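Local coordinates for Rna-directed RNA polymerase (Infectious pancreatic necrosis virus, PDB 3ZED), which probably copies the viral RNA genome as an RNA-dependent RNA polymerase, occurring both free and covalently attached to the genomic RNA, at residues I225-T228 and T233-S236. Sequence-based numbering, arbitrary orientation.
Sequences INYT and TDKS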
loop_
_atom_site.group_PDB
_atom_site.type_symbol
_atom_site.label_atom_id
_atom_site.label_comp_id
_atom_site.label_asym_id
_atom_site.label_seq_id
_atom_site.Cartn_x
_atom_site.Cartn_y
_atom_site.Cartn_z
ATOM N N ILE B 225 22.985 -7.063 8.546
ATOM C CA ILE B 225 23.995 -6.560 7.628
ATOM C C ILE B 225 25.231 -7.416 7.797
ATOM O O ILE B 225 25.811 -7.499 8.882
ATOM C CB ILE B 225 24.333 -5.045 7.774
ATOM C CG1 ILE B 225 23.110 -4.146 7.554
ATOM C CG2 ILE B 225 25.478 -4.659 6.802
ATOM C CD1 ILE B 225 23.212 -2.850 8.284
ATOM N N ASN B 226 25.633 -8.041 6.714
ATOM C CA ASN B 226 26.824 -8.859 6.679
ATOM C C ASN B 226 27.822 -8.138 5.771
ATOM O O ASN B 226 27.744 -8.293 4.551
ATOM C CB ASN B 226 26.457 -10.282 6.200
ATOM C CG ASN B 226 27.610 -11.239 5.951
ATOM O OD1 ASN B 226 28.774 -11.021 6.351
ATOM N ND2 ASN B 226 27.287 -12.344 5.291
ATOM N N TYR B 227 28.698 -7.282 6.362
ATOM C CA TYR B 227 29.692 -6.521 5.597
ATOM C C TYR B 227 31.125 -6.783 6.080
ATOM O O TYR B 227 31.399 -6.734 7.281
ATOM C CB TYR B 227 29.402 -5.000 5.623
ATOM C CG TYR B 227 30.218 -4.203 4.619
ATOM C CD1 TYR B 227 29.825 -4.111 3.288
ATOM C CD2 TYR B 227 31.407 -3.577 4.993
ATOM C CE1 TYR B 227 30.589 -3.412 2.352
ATOM C CE2 TYR B 227 32.178 -2.873 4.067
ATOM C CZ TYR B 227 31.760 -2.788 2.747
ATOM O OH TYR B 227 32.498 -2.094 1.821
ATOM N N THR B 228 32.032 -7.045 5.123
ATOM C CA THR B 228 33.486 -7.243 5.334
ATOM C C THR B 228 34.286 -6.586 4.201
ATOM O O THR B 228 35.410 -6.142 4.416
ATOM C CB THR B 228 33.884 -8.738 5.426
ATOM O OG1 THR B 228 33.491 -9.420 4.231
ATOM C CG2 THR B 228 33.320 -9.441 6.650
ATOM N N THR B 233 30.513 -12.679 -0.505
ATOM C CA THR B 233 29.802 -13.007 0.740
ATOM C C THR B 233 28.894 -11.867 1.273
ATOM O O THR B 233 27.856 -12.157 1.891
ATOM C CB THR B 233 30.787 -13.402 1.840
ATOM O OG1 THR B 233 31.565 -12.264 2.222
ATOM C CG2 THR B 233 31.689 -14.579 1.447
ATOM N N ASP B 234 29.319 -10.591 1.112
ATOM C CA ASP B 234 28.600 -9.418 1.612
ATOM C C ASP B 234 27.138 -9.392 1.171
ATOM O O ASP B 234 26.827 -9.639 -0.002
ATOM C CB ASP B 234 29.306 -8.126 1.202
ATOM C CG ASP B 234 30.486 -7.745 2.082
ATOM O OD1 ASP B 234 30.739 -8.457 3.096
ATOM O OD2 ASP B 234 31.139 -6.721 1.781
ATOM N N LYS B 235 26.235 -9.160 2.153
ATOM C CA LYS B 235 24.787 -9.134 1.944
ATOM C C LYS B 235 24.029 -8.470 3.088
ATOM O O LYS B 235 24.377 -8.632 4.256
ATOM C CB LYS B 235 24.240 -10.562 1.766
ATOM C CG LYS B 235 22.897 -10.588 1.035
ATOM C CD LYS B 235 22.241 -11.951 1.077
ATOM C CE LYS B 235 20.905 -11.927 0.386
ATOM N NZ LYS B 235 20.222 -13.240 0.474
ATOM N N SER B 236 22.955 -7.764 2.742
ATOM C CA SER B 236 22.012 -7.167 3.685
ATOM C C SER B 236 20.714 -7.912 3.528
ATOM O O SER B 236 20.241 -8.051 2.404
ATOM C CB SER B 236 21.831 -5.670 3.436
ATOM O OG SER B 236 20.925 -5.098 4.369
#
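Asp234 OD1 accepts two hydrogen bonds from Thr228. The backbone N of Thr228 is 2.8 Å from Asp234 OD1, and Thr228 OG1 is 3.1 Å from the same oxygen. Both donors use the syn side of the carboxylate but arrive from opposite faces of its plane. The N-H bond is bent, 136° at the hydrogen. With chi1 at 58°, the Thr228 hydroxyl sits between its own N and carbonyl carbon, where it reaches OD1. Asp234 OD2 accepts a hydrogen bond from Gly229 N, and the carboxylate thus spans two successive backbone N-H groups. Asp234 OD2 also lies 3.3 Å from Tyr227 CD1 and near CE1, approaching the ring obliquely; ring and carboxylate planes are 26° apart.

Asn226 and Lys235 form an antiparallel hydrogen-bonded pair. Asn226 N meets Lys235 O at 2.8 Å, and Lys235 N meets Asn226 O at 3.0 Å. Asp234 CA adds a CA-H...O contact to Asn226 O. Ile225 and Ser236 follow as a non-hydrogen-bonded pair, with Ile225 CG1 4.0 Å from Ser236 OG.

Strands 225-226 and 235-236 make a two-stranded antiparallel hairpin at the protein surface. Ile225 and Tyr227 pack on Met83 of helix 81-85, and Tyr227 OH bonds to Asp86 just beyond that helix.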